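PDB 4ZRX: F5/8 type C domain protein from Bacteroides ovatus, which is probably an alpha-L-fucosidase, a glycoside hydrolase with a TIM-barrel catalytic domain and a C-terminal F5/8 type C domain likely to bind carbohydrate. Local coordinates for residues K10-P15 / A28-T33. Sequence-based numbering, arbitrary orientation.
Sequences KHVEFP and ARLVPT. With EDO (1,2-ethanediol), chain C.
Lys10 and Val31 are joined by one backbone hydrogen bond, Lys10 N to Val31 O at 2.8 Å. Here the chain from Lys10 to Val12 runs 149° from the direction of Leu30 to Thr33, and the closest alpha carbons are those of Lys10 and Pro32, 5.3 Å apart. Lys10, between strands 8-9 and 11-13, has a positive phi of 75°.

Leu30 turns toward the first segment. Its CG is anti to the backbone N (chi1 173°), and the CD1 methyl rests on the peptide between Lys10 and His11, 3.5 Å from His11 N. The same methyl meets Val12 CG1 more loosely, at 4.3 Å. Beyond the hydrogen bond, the extended Lys10 chain crosses Thr33, its CD touching Thr33 CG2 at 3.7 Å. Lys10 NZ continues to salt bridges with Asp222 and Asp223, while Thr33 OG1 caps helix 34-42 through Gln36 N. An ethanediol, probably from the crystallisation liquor, donates a hydrogen bond from its O2 to Pro32 O.

Helix 20-27 links the two segments and packs Met26 against Val12. Strand 11-13 pairs antiparallel with strand 279-290, whose Leu280 touches both Val12 and Leu30, whereas strand 30-31 lies parallel to strand 8-9 and leads into helix 34-42. Strand 279-290 also pairs parallel with strand 324-328 in the TIM-barrel sheet of the alpha-L-fucosidase family, setting this N-terminal contact against the barrel.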
loop_
_atom_site.group_PDB
_atom_site.type_symbol
_atom_site.label_atom_id
_atom_site.label_comp_id
_atom_site.label_asym_id
_atom_site.label_seq_id
_atom_site.Cartn_x
_atom_site.Cartn_y
_atom_site.Cartn_z
ATOM N N LYS A 10 14.359 -9.624 -19.859
ATOM C CA LYS A 10 13.161 -8.741 -19.900
ATOM C C LYS A 10 11.997 -9.188 -20.737
ATOM O O LYS A 10 10.836 -8.933 -20.373
ATOM C CB LYS A 10 13.544 -7.280 -20.220
ATOM C CG LYS A 10 12.462 -6.270 -19.945
ATOM C CD LYS A 10 13.011 -4.851 -20.174
ATOM C CE LYS A 10 11.912 -3.797 -20.293
ATOM N NZ LYS A 10 12.524 -2.431 -20.411
ATOM N N HIS A 11 12.277 -9.858 -21.857
ATOM C CA HIS A 11 11.233 -10.349 -22.757
ATOM C C HIS A 11 11.648 -11.636 -23.409
ATOM O O HIS A 11 12.837 -11.818 -23.701
ATOM C CB HIS A 11 10.946 -9.241 -23.782
ATOM C CG HIS A 11 9.977 -9.609 -24.843
ATOM N ND1 HIS A 11 10.334 -9.619 -26.174
ATOM C CD2 HIS A 11 8.668 -9.950 -24.801
ATOM C CE1 HIS A 11 9.282 -9.954 -26.901
ATOM N NE2 HIS A 11 8.258 -10.154 -26.098
ATOM N N VAL A 12 10.692 -12.534 -23.579
ATOM C CA VAL A 12 10.892 -13.700 -24.402
ATOM C C VAL A 12 9.646 -13.946 -25.234
ATOM O O VAL A 12 8.549 -13.811 -24.754
ATOM C CB VAL A 12 11.249 -14.956 -23.537
ATOM C CG1 VAL A 12 10.130 -15.337 -22.515
ATOM C CG2 VAL A 12 11.547 -16.141 -24.417
ATOM N N GLU A 13 9.852 -14.305 -26.508
ATOM C CA GLU A 13 8.786 -14.674 -27.433
ATOM C C GLU A 13 8.769 -16.198 -27.553
ATOM O O GLU A 13 9.813 -16.792 -27.809
ATOM C CB GLU A 13 9.077 -14.064 -28.819
ATOM C CG GLU A 13 8.999 -12.547 -28.846
ATOM C CD GLU A 13 10.295 -11.847 -29.307
ATOM O OE1 GLU A 13 11.424 -12.281 -28.944
ATOM O OE2 GLU A 13 10.169 -10.815 -29.988
ATOM N N PHE A 14 7.622 -16.834 -27.384
ATOM C CA PHE A 14 7.549 -18.267 -27.521
ATOM C C PHE A 14 7.419 -18.561 -29.034
ATOM O O PHE A 14 6.665 -17.874 -29.731
ATOM C CB PHE A 14 6.351 -18.848 -26.800
ATOM C CG PHE A 14 6.313 -18.550 -25.343
ATOM C CD1 PHE A 14 7.470 -18.636 -24.549
ATOM C CD2 PHE A 14 5.099 -18.230 -24.743
ATOM C CE1 PHE A 14 7.411 -18.362 -23.177
ATOM C CE2 PHE A 14 5.046 -17.949 -23.359
ATOM C CZ PHE A 14 6.216 -18.042 -22.589
ATOM N N PRO A 15 8.180 -19.541 -29.537
ATOM C CA PRO A 15 7.993 -19.976 -30.940
ATOM C C PRO A 15 6.573 -20.454 -31.188
ATOM O O PRO A 15 5.901 -20.934 -30.281
ATOM C CB PRO A 15 8.964 -21.148 -31.093
ATOM C CG PRO A 15 9.952 -20.985 -30.017
ATOM C CD PRO A 15 9.290 -20.255 -28.885
ATOM N N ALA A 28 10.974 -19.917 -17.180
ATOM C CA ALA A 28 11.844 -20.089 -16.047
ATOM C C ALA A 28 13.153 -19.348 -16.221
ATOM O O ALA A 28 13.869 -19.112 -15.240
ATOM C CB ALA A 28 12.108 -21.609 -15.805
ATOM N N ARG A 29 13.512 -19.018 -17.462
ATOM C CA ARG A 29 14.799 -18.393 -17.711
ATOM C C ARG A 29 14.690 -16.967 -18.161
ATOM O O ARG A 29 15.633 -16.385 -18.692
ATOM C CB ARG A 29 15.557 -19.235 -18.737
ATOM C CG ARG A 29 15.912 -20.578 -18.165
ATOM C CD ARG A 29 16.636 -21.445 -19.173
ATOM N NE ARG A 29 15.731 -21.865 -20.231
ATOM C CZ ARG A 29 15.765 -21.444 -21.491
ATOM N NH1 ARG A 29 16.663 -20.559 -21.915
ATOM N NH2 ARG A 29 14.878 -21.915 -22.355
ATOM N N LEU A 30 13.526 -16.366 -17.899
ATOM C CA LEU A 30 13.297 -14.963 -18.142
ATOM C C LEU A 30 13.742 -14.161 -16.923
ATOM O O LEU A 30 13.350 -14.483 -15.806
ATOM C CB LEU A 30 11.826 -14.743 -18.405
ATOM C CG LEU A 30 11.301 -13.318 -18.534
ATOM C CD1 LEU A 30 11.918 -12.638 -19.753
ATOM C CD2 LEU A 30 9.802 -13.329 -18.654
ATOM N N VAL A 31 14.556 -13.147 -17.132
ATOM C CA VAL A 31 15.281 -12.487 -16.065
ATOM C C VAL A 31 15.191 -10.939 -16.165
ATOM O O VAL A 31 14.993 -10.431 -17.236
ATOM C CB VAL A 31 16.749 -12.926 -15.989
ATOM C CG1 VAL A 31 16.836 -14.402 -15.829
ATOM C CG2 VAL A 31 17.548 -12.424 -17.170
ATOM N N PRO A 32 15.293 -10.210 -15.042
ATOM C CA PRO A 32 15.314 -8.728 -15.084
ATOM C C PRO A 32 16.558 -8.153 -15.759
ATOM O O PRO A 32 17.632 -8.792 -15.792
ATOM C CB PRO A 32 15.312 -8.306 -13.582
ATOM C CG PRO A 32 15.786 -9.559 -12.842
ATOM C CD PRO A 32 15.350 -10.721 -13.658
ATOM N N THR A 33 16.416 -6.934 -16.287
ATOM C CA THR A 33 17.593 -6.113 -16.626
ATOM C C THR A 33 18.328 -5.771 -15.355
ATOM O O THR A 33 17.756 -5.839 -14.271
ATOM C CB THR A 33 17.165 -4.796 -17.303
ATOM O OG1 THR A 33 16.406 -4.011 -16.387
ATOM C CG2 THR A 33 16.348 -5.029 -18.495
HETATM C C1 EDO C . 20.282 -8.559 -13.276
HETATM O O1 EDO C . 21.456 -8.446 -14.087
HETATM C C2 EDO C . 19.819 -9.994 -13.156
HETATM O O2 EDO C . 19.022 -10.415 -14.260
#